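Local structure of multi-copper Oxidase CueO (Ochrobactrum, 6EVG) at residues L173-R178 with F233-S238; D193-F198 with E343-M348. The protein is a multi-copper oxidase of the laccase type, which couples oxidation of phenolic substrates to reduction of oxygen and acts on lignin model compounds and lignosulfonate. All coordinates share one frame; numbering follows the deposited sequence.

Interaction 1: L173-R178 with F233-S238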
ATOM      1  N   LEU A 173       3.610  10.329  -3.193  1.00  7.38           N
ATOM      2  CA  LEU A 173       4.451   9.667  -4.196  1.00  7.75           C
ATOM      3  C   LEU A 173       4.044   8.204  -4.258  1.00  7.44           C
ATOM      4  O   LEU A 173       4.298   7.438  -3.317  1.00  8.80           O
ATOM      5  CB  LEU A 173       5.942   9.733  -3.845  1.00  8.56           C
ATOM      6  CG  LEU A 173       6.516  11.157  -3.637  1.00  9.16           C
ATOM      7  CD1 LEU A 173       8.013  11.015  -3.223  1.00 10.73           C
ATOM      8  CD2 LEU A 173       6.365  12.045  -4.856  1.00  9.66           C
ATOM      9  N   VAL A 174       3.475   7.799  -5.383  1.00  6.93           N
ATOM     10  CA  VAL A 174       3.087   6.408  -5.608  1.00  6.83           C
ATOM     11  C   VAL A 174       4.153   5.795  -6.524  1.00  6.83           C
ATOM     12  O   VAL A 174       4.262   6.139  -7.717  1.00  7.30           O
ATOM     13  CB  VAL A 174       1.677   6.300  -6.258  1.00  7.60           C
ATOM     14  CG1 VAL A 174       1.345   4.839  -6.474  1.00  8.39           C
ATOM     15  CG2 VAL A 174       0.654   7.025  -5.402  1.00  7.87           C
ATOM     16  N   LEU A 175       4.926   4.886  -5.934  1.00  6.94           N
ATOM     17  CA  LEU A 175       6.055   4.255  -6.619  1.00  7.00           C
ATOM     18  C   LEU A 175       5.576   2.962  -7.288  1.00  6.76           C
ATOM     19  O   LEU A 175       4.991   2.101  -6.592  1.00  7.68           O
ATOM     20  CB  LEU A 175       7.165   3.926  -5.628  1.00  7.74           C
ATOM     21  CG  LEU A 175       7.631   5.034  -4.687  1.00  7.95           C
ATOM     22  CD1 LEU A 175       8.761   4.561  -3.782  1.00  8.52           C
ATOM     23  CD2 LEU A 175       8.064   6.310  -5.437  1.00  9.25           C
ATOM     24  N   GLN A 176       5.833   2.813  -8.586  1.00  7.20           N
ATOM     25  CA  GLN A 176       5.432   1.615  -9.320  1.00  7.59           C
ATOM     26  C   GLN A 176       6.495   1.279 -10.361  1.00  7.49           C
ATOM     27  O   GLN A 176       7.479   2.007 -10.551  1.00  8.34           O
ATOM     28  CB  GLN A 176       4.054   1.757  -9.959  1.00  7.88           C
ATOM     29  CG  GLN A 176       2.945   1.977  -8.968  1.00  8.23           C
ATOM     30  CD  GLN A 176       1.634   2.307  -9.615  1.00  7.98           C
ATOM     31  OE1 GLN A 176       1.536   3.274 -10.413  1.00  9.12           O
ATOM     32  NE2 GLN A 176       0.594   1.522  -9.279  1.00  9.45           N
ATOM     33  N   ASP A 177       6.320   0.156 -11.040  1.00  8.19           N
ATOM     34  CA  ASP A 177       7.145  -0.236 -12.149  1.00  8.72           C
ATOM     35  C   ASP A 177       6.325  -0.777 -13.303  1.00  9.06           C
ATOM     36  O   ASP A 177       5.155  -1.135 -13.137  1.00 10.59           O
ATOM     37  CB  ASP A 177       8.271  -1.206 -11.752  1.00 10.09           C
ATOM     38  CG  ASP A 177       7.870  -2.573 -11.249  1.00 10.31           C
ATOM     39  OD1 ASP A 177       6.702  -2.750 -10.872  1.00 11.87           O
ATOM     40  OD2 ASP A 177       8.771  -3.492 -11.207  1.00 10.90           O
ATOM     41  N   ARG A 178       6.904  -0.773 -14.486  1.00  9.07           N
ATOM     42  CA  ARG A 178       6.227  -1.139 -15.703  1.00  8.89           C
ATOM     43  C   ARG A 178       7.165  -1.948 -16.613  1.00  9.43           C
ATOM     44  O   ARG A 178       8.295  -1.550 -16.884  1.00 10.33           O
ATOM     45  CB  ARG A 178       5.859   0.107 -16.521  1.00  9.49           C
ATOM     46  CG  ARG A 178       4.857   1.033 -15.867  1.00  9.71           C
ATOM     47  CD  ARG A 178       3.466   0.400 -15.711  1.00  9.21           C
ATOM     48  NE  ARG A 178       2.921   0.057 -16.996  1.00  9.02           N
ATOM     49  CZ  ARG A 178       1.624  -0.194 -17.189  1.00  8.94           C
ATOM     50  NH1 ARG A 178       0.801  -0.211 -16.187  1.00  9.59           N
ATOM     51  NH2 ARG A 178       1.179  -0.395 -18.437  1.00 10.27           N
ATOM     52  N   PHE A 233      10.956  -1.247  -3.082  1.00  8.00           N
ATOM     53  CA  PHE A 233      11.779  -0.079  -3.276  1.00  8.33           C
ATOM     54  C   PHE A 233      12.648   0.120  -2.058  1.00  9.13           C
ATOM     55  O   PHE A 233      12.244  -0.165  -0.935  1.00  9.47           O
ATOM     56  CB  PHE A 233      10.914   1.169  -3.556  1.00  8.46           C
ATOM     57  CG  PHE A 233      10.204   1.095  -4.864  1.00  7.95           C
ATOM     58  CD1 PHE A 233      10.797   1.425  -6.044  1.00  9.40           C
ATOM     59  CD2 PHE A 233       8.873   0.633  -4.923  1.00  9.02           C
ATOM     60  CE1 PHE A 233      10.150   1.341  -7.259  1.00 10.21           C
ATOM     61  CE2 PHE A 233       8.235   0.489  -6.139  1.00  9.44           C
ATOM     62  CZ  PHE A 233       8.850   0.855  -7.299  1.00  9.41           C
ATOM     63  N   HIS A 234      13.879   0.648  -2.275  1.00  8.48           N
ATOM     64  CA  HIS A 234      14.820   0.873  -1.188  1.00  8.78           C
ATOM     65  C   HIS A 234      15.383   2.277  -1.492  1.00  8.42           C
ATOM     66  O   HIS A 234      16.367   2.385  -2.246  1.00  9.10           O
ATOM     67  CB  HIS A 234      15.913  -0.203  -1.166  1.00  9.77           C
ATOM     68  CG  HIS A 234      15.407  -1.602  -1.153  1.00 10.80           C
ATOM     69  ND1 HIS A 234      14.942  -2.232  -0.011  1.00 12.08           N
ATOM     70  CD2 HIS A 234      15.293  -2.488  -2.165  1.00 11.61           C
ATOM     71  CE1 HIS A 234      14.558  -3.467  -0.343  1.00 12.82           C
ATOM     72  NE2 HIS A 234      14.774  -3.647  -1.643  1.00 12.58           N
ATOM     73  N   VAL A 235      14.731   3.304  -0.965  1.00  8.46           N
ATOM     74  CA  VAL A 235      14.887   4.642  -1.507  1.00  8.62           C
ATOM     75  C   VAL A 235      15.817   5.513  -0.699  1.00  8.33           C
ATOM     76  O   VAL A 235      15.782   5.507   0.536  1.00  9.36           O
ATOM     77  CB  VAL A 235      13.531   5.365  -1.731  1.00 10.00           C
ATOM     78  CG1 VAL A 235      12.610   4.557  -2.616  1.00 11.37           C
ATOM     79  CG2 VAL A 235      12.857   5.729  -0.472  1.00 10.82           C
ATOM     80  N   ARG A 236      16.613   6.298  -1.399  1.00  8.37           N
ATOM     81  CA  ARG A 236      17.445   7.337  -0.777  1.00  8.58           C
ATOM     82  C   ARG A 236      17.365   8.570  -1.652  1.00  8.29           C
ATOM     83  O   ARG A 236      16.996   8.498  -2.825  1.00  9.33           O
ATOM     84  CB  ARG A 236      18.933   6.894  -0.608  1.00  8.44           C
ATOM     85  CG  ARG A 236      19.660   6.713  -1.926  1.00  9.71           C
ATOM     86  CD  ARG A 236      21.163   6.729  -1.731  1.00 10.22           C
ATOM     87  NE  ARG A 236      21.881   6.467  -2.946  1.00 11.30           N
ATOM     88  CZ  ARG A 236      23.081   6.911  -3.243  1.00 10.62           C
ATOM     89  NH1 ARG A 236      23.694   7.793  -2.481  1.00 12.43           N
ATOM     90  NH2 ARG A 236      23.621   6.564  -4.408  1.00 11.76           N
ATOM     91  N   LEU A 237      17.885   9.686  -1.106  1.00  9.03           N
ATOM     92  CA  LEU A 237      18.210  10.827  -1.949  1.00  9.25           C
ATOM     93  C   LEU A 237      19.675  10.753  -2.377  1.00  9.41           C
ATOM     94  O   LEU A 237      20.504  10.123  -1.718  1.00 10.25           O
ATOM     95  CB  LEU A 237      17.933  12.149  -1.198  1.00 11.18           C
ATOM     96  CG  LEU A 237      16.421  12.447  -1.054  1.00 14.61           C
ATOM     97  CD1 LEU A 237      15.942  13.491  -0.111  1.00 19.07           C
ATOM     98  CD2 LEU A 237      15.678  12.608  -2.345  1.00 14.68           C
ATOM     99  N   SER A 238      19.965  11.303  -3.541  1.00  9.59           N
ATOM    100  CA  SER A 238      21.267  11.157  -4.181  1.00 10.10           C
ATOM    101  C   SER A 238      22.395  11.804  -3.347  1.00 10.85           C
ATOM    102  O   SER A 238      23.569  11.423  -3.574  1.00 12.34           O
ATOM    103  CB  SER A 238      21.242  11.685  -5.591  1.00 11.68           C
ATOM    104  OG  SER A 238      20.845  13.011  -5.646  1.00 13.08           O
TER
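Leu175 lies over one face of the Phe233 ring, and this CH-pi contact is the tightly packed part of the meeting. Leu175 CB sits 3.8 Å from the centroid of the Phe233 ring and 18° off its normal. It is displaced toward the rim, with Phe233 CE2 its nearest ring atom at 3.6 Å. The CD1 branch of Leu175 continues over the same face, 3.9 Å from Phe233 CG. With CG anti to its carbonyl carbon (chi1 -67°), Phe233 extends its ring toward the other strand until its far end reaches the backbone: Gln176 O lies at the ring edge, 3.7 Å from Phe233 CZ. A serine in place of Phe233 would probably leave Leu175 without the face it rests on and open a gap between the strands. Looser is the tip-to-tip touch of Leu175 CD1 and Val235 CG1, at 4.0 Å. The solvent side belongs to strand 233-237 itself: His234 and Arg236, which do not touch 173-178, are partly exposed, Arg236 in a salt bridge with Asp295. The segment axes come to 9.8 Å, with 127° between their N-to-C directions; side chains bridge two facing sheets without a hydrogen bond. Strand 170-178 runs between strands 202-205 and 219-226 in one sheet; strand 233-237 runs between 282-287 and 262-264 in the other.

Interaction 2: D193-F198 with E343-M348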
ATOM      1  N   ASP A 193       7.203 -15.049 -13.608  1.00 11.16           N
ATOM      2  CA  ASP A 193       6.493 -13.905 -12.965  1.00 10.98           C
ATOM      3  C   ASP A 193       5.532 -14.395 -11.918  1.00 10.54           C
ATOM      4  O   ASP A 193       5.402 -13.781 -10.849  1.00 11.66           O
ATOM      5  CB  ASP A 193       5.746 -13.067 -13.985  1.00 11.41           C
ATOM      6  CG  ASP A 193       6.636 -12.435 -15.017  1.00 12.11           C
ATOM      7  OD1 ASP A 193       7.761 -11.961 -14.673  1.00 14.14           O
ATOM      8  OD2 ASP A 193       6.196 -12.337 -16.194  1.00 13.09           O
ATOM      9  N   LEU A 194       4.837 -15.490 -12.198  1.00 10.47           N
ATOM     10  CA  LEU A 194       3.883 -15.997 -11.184  1.00 11.20           C
ATOM     11  C   LEU A 194       4.663 -16.511  -9.970  1.00 11.13           C
ATOM     12  O   LEU A 194       4.229 -16.352  -8.822  1.00 13.26           O
ATOM     13  CB  LEU A 194       2.980 -17.093 -11.740  1.00 11.55           C
ATOM     14  CG  LEU A 194       2.029 -16.657 -12.805  1.00 12.40           C
ATOM     15  CD1 LEU A 194       1.186 -17.851 -13.300  1.00 15.17           C
ATOM     16  CD2 LEU A 194       1.133 -15.470 -12.366  1.00 14.05           C
ATOM     17  N   MET A 195       5.820 -17.171 -10.209  1.00 11.45           N
ATOM     18  CA  MET A 195       6.598 -17.725  -9.094  1.00 12.67           C
ATOM     19  C   MET A 195       7.307 -16.645  -8.295  1.00 12.29           C
ATOM     20  O   MET A 195       7.371 -16.730  -7.047  1.00 13.53           O
ATOM     21  CB  MET A 195       7.577 -18.744  -9.566  1.00 14.67           C
ATOM     22  CG  MET A 195       6.899 -20.021 -10.069  1.00 16.53           C
ATOM     23  SD  MET A 195       7.955 -21.325 -10.631  1.00 24.35           S
ATOM     24  CE  MET A 195       8.664 -21.773  -9.072  1.00 33.13           C
ATOM     25  N   HIS A 196       7.818 -15.617  -8.935  1.00 12.95           N
ATOM     26  CA  HIS A 196       8.739 -14.646  -8.274  1.00 13.85           C
ATOM     27  C   HIS A 196       8.157 -13.257  -8.115  1.00 12.18           C
ATOM     28  O   HIS A 196       8.787 -12.444  -7.454  1.00 15.06           O
ATOM     29  CB  HIS A 196      10.103 -14.602  -8.993  1.00 15.87           C
ATOM     30  CG  HIS A 196      10.796 -15.939  -8.967  1.00 19.00           C
ATOM     31  ND1 HIS A 196      11.311 -16.496  -7.815  1.00 26.66           N
ATOM     32  CD2 HIS A 196      10.937 -16.880  -9.918  1.00 21.72           C
ATOM     33  CE1 HIS A 196      11.817 -17.696  -8.084  1.00 27.95           C
ATOM     34  NE2 HIS A 196      11.624 -17.941  -9.368  1.00 25.04           N
ATOM     35  N   GLY A 197       6.999 -13.014  -8.725  1.00 10.93           N
ATOM     36  CA  GLY A 197       6.421 -11.668  -8.797  1.00 10.85           C
ATOM     37  C   GLY A 197       6.760 -10.994 -10.106  1.00 10.34           C
ATOM     38  O   GLY A 197       7.836 -11.201 -10.667  1.00 11.69           O
ATOM     39  N   PHE A 198       5.839 -10.165 -10.578  1.00  9.60           N
ATOM     40  CA  PHE A 198       5.956  -9.451 -11.837  1.00  9.32           C
ATOM     41  C   PHE A 198       6.648  -8.129 -11.586  1.00  9.57           C
ATOM     42  O   PHE A 198       6.106  -7.273 -10.875  1.00 10.39           O
ATOM     43  CB  PHE A 198       4.571  -9.217 -12.413  1.00  9.18           C
ATOM     44  CG  PHE A 198       4.488  -8.490 -13.720  1.00  9.58           C
ATOM     45  CD1 PHE A 198       4.556  -9.184 -14.924  1.00 10.40           C
ATOM     46  CD2 PHE A 198       4.365  -7.130 -13.781  1.00 11.42           C
ATOM     47  CE1 PHE A 198       4.383  -8.543 -16.152  1.00 11.43           C
ATOM     48  CE2 PHE A 198       4.219  -6.469 -14.997  1.00 12.30           C
ATOM     49  CZ  PHE A 198       4.250  -7.165 -16.164  1.00 12.50           C
ATOM     50  N   GLU A 343       6.913 -28.125  -6.412  1.00 25.86           N
ATOM     51  CA  GLU A 343       5.759 -28.542  -7.225  1.00 25.79           C
ATOM     52  C   GLU A 343       5.592 -27.613  -8.430  1.00 22.53           C
ATOM     53  O   GLU A 343       5.294 -28.053  -9.521  1.00 26.76           O
ATOM     54  CB  GLU A 343       4.531 -28.622  -6.302  1.00 29.21           C
ATOM     55  CG  GLU A 343       4.570 -29.799  -5.280  1.00 33.92           C
ATOM     56  CD  GLU A 343       4.560 -31.300  -5.814  1.00 36.60           C
ATOM     57  OE1 GLU A 343       4.075 -31.604  -6.940  1.00 44.45           O
ATOM     58  OE2 GLU A 343       5.014 -32.252  -5.081  1.00 41.08           O
ATOM     59  N   ASN A 344       5.744 -26.294  -8.243  1.00 22.73           N
ATOM     60  CA  ASN A 344       5.635 -25.344  -9.340  1.00 23.82           C
ATOM     61  C   ASN A 344       6.796 -25.437 -10.348  1.00 24.25           C
ATOM     62  O   ASN A 344       6.570 -25.225 -11.533  1.00 25.87           O
ATOM     63  CB  ASN A 344       5.513 -23.926  -8.793  1.00 21.07           C
ATOM     64  CG  ASN A 344       4.206 -23.703  -8.049  1.00 20.24           C
ATOM     65  OD1 ASN A 344       3.140 -24.216  -8.450  1.00 21.01           O
ATOM     66  ND2 ASN A 344       4.277 -22.930  -6.992  1.00 20.02           N
ATOM     67  N   MET A 345       8.032 -25.771  -9.930  1.00 26.78           N
ATOM     68  CA  MET A 345       9.160 -25.907 -10.911  1.00 26.54           C
ATOM     69  C   MET A 345       8.946 -27.128 -11.758  1.00 26.67           C
ATOM     70  O   MET A 345       9.297 -27.168 -12.971  1.00 26.84           O
ATOM     71  CB  MET A 345      10.530 -25.952 -10.187  1.00 30.15           C
ATOM     72  CG  MET A 345      11.071 -24.594  -9.735  1.00 31.51           C
ATOM     73  SD  MET A 345      11.553 -23.327 -10.981  1.00 33.81           S
ATOM     74  CE  MET A 345      12.958 -24.221 -11.632  1.00 39.70           C
ATOM     75  N   LYS A 346       8.331 -28.145 -11.162  1.00 25.74           N
ATOM     76  CA  LYS A 346       7.994 -29.336 -11.930  1.00 28.29           C
ATOM     77  C   LYS A 346       7.016 -28.977 -13.050  1.00 25.62           C
ATOM     78  O   LYS A 346       7.178 -29.439 -14.155  1.00 26.69           O
ATOM     79  CB  LYS A 346       7.367 -30.361 -11.015  1.00 31.46           C
ATOM     80  CG  LYS A 346       7.045 -31.627 -11.730  1.00 32.27           C
ATOM     81  CD  LYS A 346       6.678 -32.700 -10.750  1.00 33.49           C
ATOM     82  CE  LYS A 346       6.224 -33.936 -11.534  1.00 33.84           C
ATOM     83  NZ  LYS A 346       5.866 -35.046 -10.659  1.00 31.16           N
ATOM     84  N   LEU A 347       6.077 -28.106 -12.758  1.00 24.70           N
ATOM     85  CA  LEU A 347       5.128 -27.619 -13.744  1.00 23.71           C
ATOM     86  C   LEU A 347       5.842 -26.897 -14.845  1.00 26.23           C
ATOM     87  O   LEU A 347       5.589 -27.151 -15.999  1.00 30.18           O
ATOM     88  CB  LEU A 347       4.118 -26.701 -13.032  1.00 27.64           C
ATOM     89  CG  LEU A 347       3.026 -26.043 -13.826  1.00 29.13           C
ATOM     90  CD1 LEU A 347       2.085 -27.082 -14.443  1.00 36.43           C
ATOM     91  CD2 LEU A 347       2.311 -25.103 -12.862  1.00 31.71           C
ATOM     92  N   MET A 348       6.774 -26.020 -14.487  1.00 27.70           N
ATOM     93  CA  MET A 348       7.489 -25.205 -15.477  1.00 27.53           C
ATOM     94  C   MET A 348       8.243 -26.113 -16.466  1.00 27.53           C
ATOM     95  O   MET A 348       8.312 -25.811 -17.708  1.00 28.96           O
ATOM     96  CB  MET A 348       8.484 -24.244 -14.727  1.00 25.36           C
ATOM     97  CG  MET A 348       9.354 -23.449 -15.664  1.00 26.12           C
ATOM     98  SD  MET A 348      10.352 -22.160 -14.965  1.00 26.22           S
ATOM     99  CE  MET A 348      12.030 -22.741 -15.097  1.00 33.93           C
TER
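Asn344 ND2 is held by two backbone carbonyls outside the contact, hydrogen-bonding to Glu400 O and, weakly, to Glu339 O, while the CB of the same residue meets Met195. These bonds satisfy a buried amide nitrogen and help fix the Asn344 side chain against the methionine. Met195 CE lies 3.8 Å from Asn344 CB, and Met195 SD follows at 4.0 Å, the two side chains running alongside each other in opposing senses. Met195 is extended through chi2 and then bends at its thioether (chi3 69°), which turns the methyl along the facing helix instead of straight at it. There it also meets Met345: Met195 CE is 3.8 Å from Met345 CG and equally far from Met345 SD. The methionine chains lie roughly perpendicular, Met345 being partly exposed where Met195 is buried. The join is thus apolar throughout, with no hydrogen bond between the segments. Gly197, the first residue past helix 191-196, leaves helical geometry with positive phi (96°), which suits glycine. Just before that turn, Met195 O accepts a hydrogen bond from NE2 of the copper ligand His495, a second-shell link that probably helps orient the imidazole. Helix 191-196 thus has two helical neighbours: helix 493-497, through His495, and helix 341-348, whose Met341 adds to the cover over Met195 and His196 and whose Leu347 and Met348 pack on Ile191.

In the fold
The segments alternate along the chain: 173-178, 193-198, 233-238, then 343-348. Strand 170-178 and helix 191-196 are consecutive elements, so the first halves of both contacts come from one run of chain. Interaction 1 joins the two facing sheets of what is probably the middle cupredoxin domain of the usual three, whereas interaction 2 lies farther from the centre of the chain, between two short helices. Their centres are 26 Å apart, nearest atoms about 5 Å. The Met195 side chain is about 10 Å from the copper bound by His434, Cys490 and His495, consistent with a type 1 site; interaction 2 thus packs helices near the likely electron-entry point, interaction 1 a domain core.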